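Local coordinates for protein glycoside Hydrolase (Bacteroides uniformis, PDB 5T99) that probably hydrolyses beta-galactosidic bonds of agarose-derived sugars as a family 2 glycoside hydrolase, and binds the galactose mimic d-galacto-isofagomine, at residues H83-Y88 / A150-P155; G109-A114 / Y128-F133; D369-E374 / K394-L399; V409-I414 / P446-F451. All coordinates share one frame; numbering follows the deposited sequence.

Contact 1. Residues H83-Y88 / A150-P155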
loop_
_atom_site.group_PDB
_atom_site.type_symbol
_atom_site.label_atom_id
_atom_site.label_comp_id
_atom_site.label_asym_id
_atom_site.label_seq_id
_atom_site.Cartn_x
_atom_site.Cartn_y
_atom_site.Cartn_z
ATOM N N HIS A 83 20.644 5.191 4.957
ATOM C CA HIS A 83 21.540 5.861 4.010
ATOM C C HIS A 83 22.891 5.164 4.011
ATOM O O HIS A 83 23.162 4.322 4.868
ATOM C CB HIS A 83 21.693 7.352 4.350
ATOM C CG HIS A 83 22.331 7.614 5.677
ATOM N ND1 HIS A 83 23.660 7.956 5.808
ATOM C CD2 HIS A 83 21.824 7.576 6.934
ATOM C CE1 HIS A 83 23.945 8.121 7.089
ATOM N NE2 HIS A 83 22.850 7.891 7.793
ATOM N N GLY A 84 23.723 5.530 3.044
ATOM C CA GLY A 84 25.044 4.943 2.871
ATOM C C GLY A 84 25.157 4.375 1.476
ATOM O O GLY A 84 24.528 4.871 0.542
ATOM N N THR A 85 25.962 3.332 1.337
ATOM C CA THR A 85 26.243 2.717 0.055
ATOM C C THR A 85 25.942 1.230 0.164
ATOM O O THR A 85 26.209 0.612 1.206
ATOM C CB THR A 85 27.706 2.944 -0.345
ATOM O OG1 THR A 85 27.946 4.352 -0.434
ATOM C CG2 THR A 85 28.036 2.287 -1.685
ATOM N N GLY A 86 25.349 0.679 -0.896
ATOM C CA GLY A 86 25.056 -0.750 -0.997
ATOM C C GLY A 86 25.311 -1.196 -2.414
ATOM O O GLY A 86 24.940 -0.497 -3.365
ATOM N N TRP A 87 25.951 -2.353 -2.556
ATOM C CA TRP A 87 26.311 -2.892 -3.852
ATOM C C TRP A 87 25.618 -4.225 -4.055
ATOM O O TRP A 87 25.541 -5.030 -3.123
ATOM C CB TRP A 87 27.822 -3.107 -3.951
ATOM C CG TRP A 87 28.631 -1.906 -4.360
ATOM C CD1 TRP A 87 29.201 -0.974 -3.536
ATOM C CD2 TRP A 87 28.988 -1.532 -5.688
ATOM N NE1 TRP A 87 29.885 -0.034 -4.276
ATOM C CE2 TRP A 87 29.778 -0.359 -5.598
ATOM C CE3 TRP A 87 28.710 -2.068 -6.951
ATOM C CZ2 TRP A 87 30.289 0.284 -6.713
ATOM C CZ3 TRP A 87 29.234 -1.428 -8.073
ATOM C CH2 TRP A 87 30.017 -0.261 -7.941
ATOM N N TYR A 88 25.126 -4.449 -5.278
ATOM C CA TYR A 88 24.610 -5.756 -5.689
ATOM C C TYR A 88 25.305 -6.200 -6.965
ATOM O O TYR A 88 25.512 -5.397 -7.865
ATOM C CB TYR A 88 23.112 -5.722 -5.947
ATOM C CG TYR A 88 22.240 -5.385 -4.764
ATOM C CD1 TYR A 88 21.516 -6.374 -4.106
ATOM C CD2 TYR A 88 22.092 -4.065 -4.335
ATOM C CE1 TYR A 88 20.685 -6.057 -3.036
ATOM C CE2 TYR A 88 21.267 -3.741 -3.267
ATOM C CZ TYR A 88 20.571 -4.741 -2.631
ATOM O OH TYR A 88 19.763 -4.427 -1.590
ATOM N N ALA A 150 26.050 -5.259 -12.203
ATOM C CA ALA A 150 26.389 -4.597 -10.941
ATOM C C ALA A 150 25.498 -3.388 -10.724
ATOM O O ALA A 150 25.329 -2.586 -11.628
ATOM C CB ALA A 150 27.844 -4.156 -10.947
ATOM N N VAL A 151 24.956 -3.262 -9.518
ATOM C CA VAL A 151 24.117 -2.133 -9.138
ATOM C C VAL A 151 24.720 -1.520 -7.890
ATOM O O VAL A 151 24.984 -2.230 -6.913
ATOM C CB VAL A 151 22.653 -2.557 -8.856
ATOM C CG1 VAL A 151 21.818 -1.376 -8.386
ATOM C CG2 VAL A 151 22.025 -3.175 -10.100
ATOM N N GLN A 152 24.959 -0.211 -7.934
ATOM C CA GLN A 152 25.345 0.556 -6.749
ATOM C C GLN A 152 24.220 1.522 -6.388
ATOM O O GLN A 152 23.764 2.308 -7.232
ATOM C CB GLN A 152 26.637 1.344 -6.990
ATOM C CG GLN A 152 27.154 2.100 -5.764
ATOM C CD GLN A 152 28.011 3.323 -6.104
ATOM O OE1 GLN A 152 27.745 4.054 -7.058
ATOM N NE2 GLN A 152 29.027 3.561 -5.292
ATOM N N LEU A 153 23.795 1.459 -5.131
ATOM C CA LEU A 153 22.837 2.389 -4.578
ATOM C C LEU A 153 23.552 3.305 -3.586
ATOM O O LEU A 153 24.275 2.819 -2.719
ATOM C CB LEU A 153 21.727 1.606 -3.876
ATOM C CG LEU A 153 20.975 0.613 -4.768
ATOM C CD1 LEU A 153 20.012 -0.211 -3.932
ATOM C CD2 LEU A 153 20.231 1.320 -5.885
ATOM N N THR A 154 23.355 4.618 -3.704
ATOM C CA THR A 154 23.951 5.570 -2.757
ATOM C C THR A 154 22.881 6.438 -2.104
ATOM O O THR A 154 22.883 7.662 -2.278
ATOM C CB THR A 154 25.070 6.433 -3.405
ATOM O OG1 THR A 154 24.592 7.065 -4.596
ATOM C CG2 THR A 154 26.279 5.572 -3.756
ATOM N N PRO A 155 21.960 5.811 -1.337
ATOM C CA PRO A 155 20.942 6.608 -0.655
ATOM C C PRO A 155 21.562 7.589 0.339
ATOM O O PRO A 155 22.489 7.223 1.071
ATOM C CB PRO A 155 20.096 5.560 0.080
ATOM C CG PRO A 155 20.992 4.376 0.217
ATOM C CD PRO A 155 21.804 4.378 -1.039
#

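Contact 2. Residues G109-A114 / Y128-F133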
loop_
_atom_site.group_PDB
_atom_site.type_symbol
_atom_site.label_atom_id
_atom_site.label_comp_id
_atom_site.label_asym_id
_atom_site.label_seq_id
_atom_site.Cartn_x
_atom_site.Cartn_y
_atom_site.Cartn_z
ATOM N N GLY A 109 12.036 -1.045 -8.817
ATOM C CA GLY A 109 12.392 -0.103 -7.773
ATOM C C GLY A 109 13.726 -0.434 -7.149
ATOM O O GLY A 109 14.016 -1.602 -6.848
ATOM N N ALA A 110 14.535 0.602 -6.976
ATOM C CA ALA A 110 15.801 0.502 -6.288
ATOM C C ALA A 110 16.023 1.796 -5.504
ATOM O O ALA A 110 16.114 2.873 -6.086
ATOM C CB ALA A 110 16.911 0.265 -7.288
ATOM N N MET A 111 16.112 1.664 -4.181
ATOM C CA MET A 111 16.090 2.783 -3.247
ATOM C C MET A 111 17.480 3.020 -2.651
ATOM O O MET A 111 17.984 2.152 -1.932
ATOM C CB MET A 111 15.095 2.458 -2.129
ATOM C CG MET A 111 14.774 3.612 -1.197
ATOM S SD MET A 111 13.823 4.928 -1.983
ATOM C CE MET A 111 12.218 4.122 -2.139
ATOM N N SER A 112 18.146 4.136 -2.942
ATOM C CA SER A 112 17.848 5.083 -4.018
ATOM C C SER A 112 19.199 5.457 -4.620
ATOM O O SER A 112 20.216 4.881 -4.216
ATOM C CB SER A 112 17.092 6.315 -3.490
ATOM O OG SER A 112 17.674 6.840 -2.314
ATOM N N GLU A 113 19.218 6.368 -5.598
ATOM C CA GLU A 113 20.452 6.802 -6.261
ATOM C C GLU A 113 21.183 5.623 -6.861
ATOM O O GLU A 113 22.268 5.239 -6.404
ATOM C CB GLU A 113 21.351 7.540 -5.281
ATOM C CG GLU A 113 20.742 8.817 -4.751
ATOM C CD GLU A 113 21.340 10.059 -5.375
ATOM O OE1 GLU A 113 21.506 11.037 -4.618
ATOM O OE2 GLU A 113 21.640 10.073 -6.594
ATOM N N ALA A 114 20.555 5.024 -7.864
ATOM C CA ALA A 114 21.100 3.839 -8.500
ATOM C C ALA A 114 22.070 4.196 -9.623
ATOM O O ALA A 114 21.833 5.134 -10.394
ATOM C CB ALA A 114 19.985 2.953 -9.034
ATOM N N TYR A 128 15.480 8.457 -8.389
ATOM C CA TYR A 128 14.217 8.352 -7.628
ATOM C C TYR A 128 13.826 6.898 -7.377
ATOM O O TYR A 128 13.582 6.137 -8.311
ATOM C CB TYR A 128 13.099 9.079 -8.365
ATOM C CG TYR A 128 11.837 9.364 -7.564
ATOM C CD1 TYR A 128 11.897 9.852 -6.255
ATOM C CD2 TYR A 128 10.568 9.190 -8.139
ATOM C CE1 TYR A 128 10.743 10.129 -5.537
ATOM C CE2 TYR A 128 9.411 9.463 -7.426
ATOM C CZ TYR A 128 9.503 9.938 -6.127
ATOM O OH TYR A 128 8.371 10.224 -5.408
ATOM N N GLY A 129 13.745 6.511 -6.113
ATOM C CA GLY A 129 13.587 5.104 -5.776
ATOM C C GLY A 129 12.224 4.466 -5.970
ATOM O O GLY A 129 12.111 3.245 -5.855
ATOM N N TYR A 130 11.203 5.273 -6.269
ATOM C CA TYR A 130 9.836 4.797 -6.400
ATOM C C TYR A 130 9.359 4.577 -7.834
ATOM O O TYR A 130 8.338 3.918 -8.033
ATOM C CB TYR A 130 8.896 5.772 -5.711
ATOM C CG TYR A 130 9.141 5.911 -4.226
ATOM C CD1 TYR A 130 8.731 4.921 -3.338
ATOM C CD2 TYR A 130 9.774 7.036 -3.708
ATOM C CE1 TYR A 130 8.958 5.048 -1.971
ATOM C CE2 TYR A 130 9.998 7.176 -2.351
ATOM C CZ TYR A 130 9.586 6.185 -1.479
ATOM O OH TYR A 130 9.797 6.324 -0.122
ATOM N N THR A 131 10.053 5.151 -8.820
ATOM C CA THR A 131 9.796 4.847 -10.225
ATOM C C THR A 131 10.740 3.756 -10.678
ATOM O O THR A 131 11.881 3.655 -10.196
ATOM C CB THR A 131 9.963 6.079 -11.136
ATOM O OG1 THR A 131 11.186 6.755 -10.836
ATOM C CG2 THR A 131 8.809 7.043 -10.929
ATOM N N GLY A 132 10.265 2.925 -11.595
ATOM C CA GLY A 132 11.080 1.853 -12.141
ATOM C C GLY A 132 11.907 2.361 -13.293
ATOM O O GLY A 132 11.689 3.477 -13.778
ATOM N N PHE A 133 12.872 1.550 -13.717
ATOM C CA PHE A 133 13.706 1.850 -14.882
ATOM C C PHE A 133 14.152 0.559 -15.569
ATOM O O PHE A 133 14.032 -0.541 -15.021
ATOM C CB PHE A 133 14.918 2.724 -14.495
ATOM C CG PHE A 133 15.878 2.065 -13.533
ATOM C CD1 PHE A 133 17.010 1.398 -14.004
ATOM C CD2 PHE A 133 15.650 2.111 -12.159
ATOM C CE1 PHE A 133 17.897 0.794 -13.123
ATOM C CE2 PHE A 133 16.529 1.507 -11.277
ATOM C CZ PHE A 133 17.657 0.850 -11.757
HETATM O O HOH W 1 14.014 2.755 -8.728
#

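Contact 3. Residues D369-E374 / K394-L399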
loop_
_atom_site.group_PDB
_atom_site.type_symbol
_atom_site.label_atom_id
_atom_site.label_comp_id
_atom_site.label_asym_id
_atom_site.label_seq_id
_atom_site.Cartn_x
_atom_site.Cartn_y
_atom_site.Cartn_z
ATOM N N ASP A 369 -3.067 7.719 -7.118
ATOM C CA ASP A 369 -1.700 7.280 -7.385
ATOM C C ASP A 369 -0.825 8.536 -7.375
ATOM O O ASP A 369 -0.927 9.376 -8.290
ATOM C CB ASP A 369 -1.705 6.591 -8.750
ATOM C CG ASP A 369 -0.531 5.669 -8.988
ATOM O OD1 ASP A 369 0.435 5.647 -8.198
ATOM O OD2 ASP A 369 -0.586 4.964 -10.034
ATOM N N GLU A 370 -0.000 8.689 -6.332
ATOM C CA GLU A 370 0.684 9.961 -6.031
ATOM C C GLU A 370 2.168 9.933 -6.403
ATOM O O GLU A 370 2.875 8.999 -6.071
ATOM C CB GLU A 370 0.516 10.325 -4.556
ATOM C CG GLU A 370 1.000 11.729 -4.195
ATOM C CD GLU A 370 0.407 12.246 -2.900
ATOM O OE1 GLU A 370 0.895 11.859 -1.811
ATOM O OE2 GLU A 370 -0.559 13.043 -2.976
ATOM N N ALA A 371 2.634 10.975 -7.079
ATOM C CA ALA A 371 3.966 10.969 -7.673
ATOM C C ALA A 371 5.076 11.457 -6.736
ATOM O O ALA A 371 6.125 10.816 -6.666
ATOM C CB ALA A 371 3.970 11.810 -8.949
ATOM N N PHE A 372 4.846 12.582 -6.046
ATOM C CA PHE A 372 5.919 13.335 -5.379
ATOM C C PHE A 372 5.482 13.947 -4.061
ATOM O O PHE A 372 4.305 14.271 -3.868
ATOM C CB PHE A 372 6.418 14.493 -6.258
ATOM C CG PHE A 372 6.807 14.094 -7.655
ATOM C CD1 PHE A 372 7.816 13.175 -7.869
ATOM C CD2 PHE A 372 6.170 14.658 -8.755
ATOM C CE1 PHE A 372 8.176 12.805 -9.159
ATOM C CE2 PHE A 372 6.523 14.297 -10.045
ATOM C CZ PHE A 372 7.532 13.367 -10.253
ATOM N N ASP A 373 6.454 14.137 -3.174
ATOM C CA ASP A 373 6.255 14.819 -1.884
ATOM C C ASP A 373 6.806 16.252 -1.874
ATOM O O ASP A 373 6.449 17.046 -0.998
ATOM C CB ASP A 373 6.890 13.996 -0.757
ATOM C CG ASP A 373 6.676 14.606 0.609
ATOM O OD1 ASP A 373 5.503 14.851 0.982
ATOM O OD2 ASP A 373 7.686 14.848 1.309
ATOM N N GLU A 374 7.673 16.587 -2.825
ATOM C CA GLU A 374 8.122 17.982 -3.015
ATOM C C GLU A 374 8.470 18.223 -4.484
ATOM O O GLU A 374 8.745 17.274 -5.211
ATOM C CB GLU A 374 9.326 18.295 -2.113
ATOM C CG GLU A 374 10.565 17.462 -2.403
ATOM C CD GLU A 374 11.727 17.760 -1.465
ATOM O OE1 GLU A 374 11.534 17.733 -0.244
ATOM O OE2 GLU A 374 12.844 17.997 -1.949
ATOM N N LYS A 394 10.160 12.913 -16.726
ATOM C CA LYS A 394 10.464 11.501 -16.945
ATOM C C LYS A 394 9.799 10.594 -15.895
ATOM O O LYS A 394 9.257 9.537 -16.247
ATOM C CB LYS A 394 11.975 11.231 -16.971
ATOM C CG LYS A 394 12.705 11.738 -18.205
ATOM C CD LYS A 394 13.897 10.839 -18.565
ATOM C CE LYS A 394 13.442 9.619 -19.383
ATOM N NZ LYS A 394 14.418 8.485 -19.376
ATOM N N ASP A 395 9.844 11.005 -14.628
ATOM C CA ASP A 395 9.257 10.201 -13.556
ATOM C C ASP A 395 7.728 10.181 -13.572
ATOM O O ASP A 395 7.128 9.126 -13.362
ATOM C CB ASP A 395 9.792 10.612 -12.173
ATOM C CG ASP A 395 11.191 10.081 -11.910
ATOM O OD1 ASP A 395 11.464 8.921 -12.314
ATOM O OD2 ASP A 395 12.016 10.824 -11.308
ATOM N N LEU A 396 7.103 11.325 -13.816
ATOM C CA LEU A 396 5.652 11.357 -13.875
ATOM C C LEU A 396 5.157 10.613 -15.120
ATOM O O LEU A 396 4.154 9.886 -15.059
ATOM C CB LEU A 396 5.125 12.783 -13.856
ATOM C CG LEU A 396 3.605 12.926 -13.934
ATOM C CD1 LEU A 396 2.926 12.223 -12.772
ATOM C CD2 LEU A 396 3.240 14.391 -13.948
ATOM N N THR A 397 5.859 10.796 -16.237
ATOM C CA THR A 397 5.576 10.036 -17.435
ATOM C C THR A 397 5.711 8.536 -17.157
ATOM O O THR A 397 4.820 7.765 -17.503
ATOM C CB THR A 397 6.459 10.468 -18.622
ATOM O OG1 THR A 397 6.132 11.816 -18.979
ATOM C CG2 THR A 397 6.252 9.543 -19.860
ATOM N N SER A 398 6.796 8.142 -16.499
ATOM C CA SER A 398 7.026 6.724 -16.159
ATOM C C SER A 398 5.924 6.141 -15.269
ATOM O O SER A 398 5.505 5.002 -15.472
ATOM C CB SER A 398 8.387 6.537 -15.484
ATOM O OG SER A 398 8.584 5.177 -15.168
ATOM N N LEU A 399 5.452 6.923 -14.302
ATOM C CA LEU A 399 4.353 6.509 -13.437
ATOM C C LEU A 399 3.058 6.249 -14.233
ATOM O O LEU A 399 2.401 5.225 -14.068
ATOM C CB LEU A 399 4.099 7.579 -12.371
ATOM C CG LEU A 399 2.836 7.429 -11.516
ATOM C CD1 LEU A 399 2.936 6.154 -10.685
ATOM C CD2 LEU A 399 2.609 8.660 -10.651
#

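Contact 4. Residues V409-I414 / P446-F451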
loop_
_atom_site.group_PDB
_atom_site.type_symbol
_atom_site.label_atom_id
_atom_site.label_comp_id
_atom_site.label_asym_id
_atom_site.label_seq_id
_atom_site.Cartn_x
_atom_site.Cartn_y
_atom_site.Cartn_z
ATOM N N VAL A 409 -6.928 2.556 -10.248
ATOM C CA VAL A 409 -6.436 3.951 -10.213
ATOM C C VAL A 409 -7.490 4.888 -10.793
ATOM O O VAL A 409 -7.942 4.688 -11.918
ATOM C CB VAL A 409 -5.105 4.124 -10.982
ATOM C CG1 VAL A 409 -4.663 5.575 -10.965
ATOM C CG2 VAL A 409 -4.036 3.242 -10.364
ATOM N N ILE A 410 -7.889 5.885 -10.010
ATOM C CA ILE A 410 -8.893 6.855 -10.452
ATOM C C ILE A 410 -8.405 8.290 -10.517
ATOM O O ILE A 410 -9.079 9.109 -11.136
ATOM C CB ILE A 410 -10.193 6.794 -9.606
ATOM C CG1 ILE A 410 -9.918 7.011 -8.104
ATOM C CG2 ILE A 410 -10.882 5.456 -9.840
ATOM C CD1 ILE A 410 -11.158 7.298 -7.283
ATOM N N MET A 411 -7.281 8.611 -9.883
ATOM C CA MET A 411 -6.697 9.940 -9.983
ATOM C C MET A 411 -5.166 9.872 -10.038
ATOM O O MET A 411 -4.564 8.936 -9.528
ATOM C CB MET A 411 -7.100 10.800 -8.792
ATOM C CG MET A 411 -8.582 10.865 -8.476
ATOM S SD MET A 411 -8.873 12.200 -7.295
ATOM C CE MET A 411 -10.493 11.801 -6.645
ATOM N N TRP A 412 -4.557 10.869 -10.669
ATOM C CA TRP A 412 -3.119 11.100 -10.607
ATOM C C TRP A 412 -2.870 12.273 -9.660
ATOM O O TRP A 412 -3.212 13.410 -9.981
ATOM C CB TRP A 412 -2.557 11.427 -11.993
ATOM C CG TRP A 412 -2.887 10.422 -13.041
ATOM C CD1 TRP A 412 -3.744 10.587 -14.083
ATOM C CD2 TRP A 412 -2.382 9.089 -13.145
ATOM N NE1 TRP A 412 -3.793 9.450 -14.837
ATOM C CE2 TRP A 412 -2.968 8.511 -14.284
ATOM C CE3 TRP A 412 -1.480 8.330 -12.388
ATOM C CZ2 TRP A 412 -2.687 7.200 -14.693
ATOM C CZ3 TRP A 412 -1.195 7.029 -12.789
ATOM C CH2 TRP A 412 -1.799 6.475 -13.931
ATOM N N SER A 413 -2.307 12.003 -8.481
ATOM C CA SER A 413 -1.985 13.074 -7.526
ATOM C C SER A 413 -0.563 13.557 -7.815
ATOM O O SER A 413 0.392 12.787 -7.690
ATOM C CB SER A 413 -2.124 12.588 -6.084
ATOM O OG SER A 413 -1.955 13.647 -5.154
ATOM N N ILE A 414 -0.438 14.825 -8.211
ATOM C CA ILE A 414 0.851 15.393 -8.646
ATOM C C ILE A 414 1.791 15.802 -7.512
ATOM O O ILE A 414 2.984 16.044 -7.743
ATOM C CB ILE A 414 0.684 16.604 -9.609
ATOM C CG1 ILE A 414 -0.233 17.680 -9.019
ATOM C CG2 ILE A 414 0.176 16.131 -10.964
ATOM C CD1 ILE A 414 -0.158 19.013 -9.730
ATOM N N PRO A 446 -8.680 11.955 -13.750
ATOM C CA PRO A 446 -8.358 13.328 -13.346
ATOM C C PRO A 446 -7.059 13.470 -12.572
ATOM O O PRO A 446 -6.628 12.527 -11.908
ATOM C CB PRO A 446 -9.536 13.713 -12.450
ATOM C CG PRO A 446 -10.057 12.420 -11.945
ATOM C CD PRO A 446 -9.925 11.492 -13.102
ATOM N N SER A 447 -6.446 14.650 -12.677
ATOM C CA SER A 447 -5.331 15.032 -11.823
ATOM C C SER A 447 -5.860 15.571 -10.499
ATOM O O SER A 447 -6.972 16.086 -10.414
ATOM C CB SER A 447 -4.493 16.107 -12.500
ATOM O OG SER A 447 -5.249 17.285 -12.732
ATOM N N THR A 448 -5.039 15.468 -9.467
ATOM C CA THR A 448 -5.368 16.012 -8.162
ATOM C C THR A 448 -4.077 16.381 -7.433
ATOM O O THR A 448 -2.972 16.189 -7.959
ATOM C CB THR A 448 -6.212 14.995 -7.354
ATOM O OG1 THR A 448 -6.736 15.595 -6.158
ATOM C CG2 THR A 448 -5.384 13.774 -6.997
ATOM N N CYS A 449 -4.236 16.916 -6.225
ATOM C CA CYS A 449 -3.117 17.342 -5.395
ATOM C C CYS A 449 -3.620 17.499 -3.965
ATOM O O CYS A 449 -4.805 17.784 -3.750
ATOM C CB CYS A 449 -2.537 18.666 -5.924
ATOM S SG CYS A 449 -0.904 19.117 -5.286
ATOM N N GLY A 450 -2.731 17.292 -2.995
ATOM C CA GLY A 450 -3.086 17.382 -1.565
ATOM C C GLY A 450 -2.597 18.687 -0.967
ATOM O O GLY A 450 -1.387 18.877 -0.821
ATOM N N PHE A 451 -3.523 19.584 -0.631
ATOM C CA PHE A 451 -3.179 20.934 -0.156
ATOM C C PHE A 451 -3.337 21.094 1.354
ATOM O O PHE A 451 -4.446 20.972 1.880
ATOM C CB PHE A 451 -4.046 21.980 -0.848
ATOM C CG PHE A 451 -3.924 21.978 -2.347
ATOM C CD1 PHE A 451 -2.703 22.240 -2.960
ATOM C CD2 PHE A 451 -5.040 21.727 -3.155
ATOM C CE1 PHE A 451 -2.600 22.252 -4.349
ATOM C CE2 PHE A 451 -4.936 21.730 -4.537
ATOM C CZ PHE A 451 -3.716 21.998 -5.139
#

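Contact 1. Residues H83-Y88 / A150-P155
Gly-86, Trp-87 and Tyr-88 run antiparallel to Leu-153, Gln-152 and Val-151, the axes of strands 86-88 and 150-153 passing 4.7 Å apart at 166°. Gly-86 with Leu-153 and Tyr-88 with Val-151 are hydrogen-bonded pairs, each joined by two backbone bonds; Tyr-88 N to Val-151 O and Val-151 N to Tyr-88 O both measure 2.8 Å. The pairing carries on into the loops, where Gly-84 N bonds to Pro-155 O at 2.9 Å, at backbone angles that call for glycine. Trp-87 and Gln-152, the non-hydrogen-bonded pair between, share one face of the sheet. Gln-152 lays its aliphatic stem over the indole: CB stands 3.6 Å from the centroid of the six-membered ring of Trp-87, almost on the ring normal, a CH-pi contact. With CG of Gln-152 opposite the backbone N (chi1 -176°) and the chain extended beyond it, the amide runs on toward the NE1 side of the indole, its plane turned 40° from the ring. These strands are inner neighbours in one sheet of the beta-sandwich sugar-binding domain of family 2, flanked by strands 34-38 and 114-118. Glu-40, in the loop after strand 34-38, accepts a hydrogen bond from Trp-87 NE1, and the ring of Trp-117 on strand 114-118 meets the indole. At the ring edge, Trp-87 CZ3 touches Ala-150 CB at 4.2 Å. The other face carries Tyr-88, Val-151 and Leu-153. There CE2 of Tyr-88 meets CD1 of Leu-153 at 3.8 Å, the two side chains slanting across each other, while Phe-36 also packs against the phenol.

Contact 2. Residues G109-A114 / Y128-F133
Met-111 sets its methyl over one face of the Tyr-130 ring: CE lies 3.5 Å from the ring centroid, 19° off the normal and shifted toward the CE1-CZ rim, a CH-pi contact. The sulfur follows behind, SD 4.7 Å from the same centroid, so the pair is also a Met-aromatic contact. Two bends beyond CG, at chi2 and chi3, curl the thioether back over the phenol. On its way SD rests 3.8 Å from CA of Gly-129, a close approach permitted by a residue without a side chain. CA of Gly-129 also meets the carbonyl O of Ala-110 at 3.4 Å. Both segments are loops between strands of the family 2 sugar-binding domain, and the one bearing Tyr-130, whose side chain lies about 11 Å from the bound d-galacto-isofagomine, faces the barrel; there His-316 meets the phenol edge-to-face. Phe-133 is approached differently, with Ala-110 CB at its edge, 4.2 Å from CE2, and Ala-114 CB near CZ. No direct hydrogen bond joins the loops. Instead a water at the edge of the Phe-133 ring accepts from Ala-110 N at 2.8 Å and donates to Thr-131 O at 2.7 Å.

Contact 3. Residues D369-E374 / K394-L399
Ala-371 sets its small methyl against the groove where two leucine ends of the helix meet: CB lies 3.8 Å from CD2 of Leu-399 and 4.0 Å from CD1 of Leu-396. Both leucines reach out with CG opposite the backbone N (chi1 170° for Leu-399, 179° for Leu-396), which brings their branched ends together as the shallow groove on which the alanine rests. The other branch of Leu-399 lies along the carboxylate of Asp-369; the two side chains pass each other in opposite directions, CD1 3.6 Å from OD1, so the two branches of one leucine touch an acidic group and a methyl respectively. Phe-372 forms the bump at the far end. Its ring edge meets the helix at Asp-395, CZ lying 4.0 Å from CB, and CE2 also lies 4.3 Å from CB of Leu-396, while Ala-371 CB backs one face of the same ring. The carboxylate of Asp-395 stands 60° from the ring plane and is bound by Thr-131 and Tyr-384. Glu-370 leaves the backbone away from the helix; its carboxylate forms a salt bridge with Arg-346 and hydrogen bonds with Ser-413 and with His-349 of the galacto-isofagomine pocket. Mainly apolar packing, with Asp-369 and Asp-395 at its margins, thus joins strand 366-370 and the loop after it to helix 388-403, as in a beta-alpha-beta unit of a TIM barrel, with the helix outside and the glutamate about 8 Å from the bound ligand.

Contact 4. Residues V409-I414 / P446-F451
Trp-412 brings CD1 of its indole to 4.1 Å from Pro-446 O, which approaches the ring obliquely; one face of the indole carries Val-409 CG1 of its own strand, offset toward the rim, and NE1 hydrogen-bonds to Asp-442 OD2. The pyrrolidine of Pro-446 meets Met-411, CG to CG 4.1 Å, the side chains slanting across each other. Parallel pairing follows: Trp-412 N bonds to Pro-446 O at 2.9 Å, Thr-448 N to Trp-412 O at 2.8 Å, and Ile-414 N to Thr-448 O. On one face of the sheet Thr-448 turns its methyl to its neighbours, CG2 lying 3.6 Å from Ser-413 CB and 3.8 Å from Met-411 SD. Its OG1, opposite the backbone N (chi1 -170°), is left to bond with Ile-468 O and Tyr-491 OH. Further along, Ile-414 CG1 packs 4.0 Å from Cys-449 CB. The short strand axes diverge by 49°, consistent with the twist of a barrel wall. Strand 366-370 adjoins 409-416 and strand 468-472 adjoins 447-451, while helix 427-441, which connects the pair, receives Trp-412, Ile-414 and Ser-447 on its inner side.

In the fold
All four contacts are largely buried, though contact 1 ends at an exposed His-83. Contacts 1 and 4 are strand pairings held by backbone bonds, antiparallel in the sugar-binding sandwich and parallel in the barrel; contacts 2 and 3 have no direct hydrogen bond across and rest on side-chain packing, with a bridging water in contact 2. They form a chain of neighbours. Thr-154 N probably hydrogen-bonds to Glu-113 O, joining contacts 1 and 2. Thr-131 and Tyr-128 then probably hydrogen-bond to Asp-395 and Ala-371, tying the sandwich to the barrel. Contacts 3 and 4 hold adjacent strands, 366-370 and 409-416, joined by backbone bonds and by Glu-370 with Ser-413.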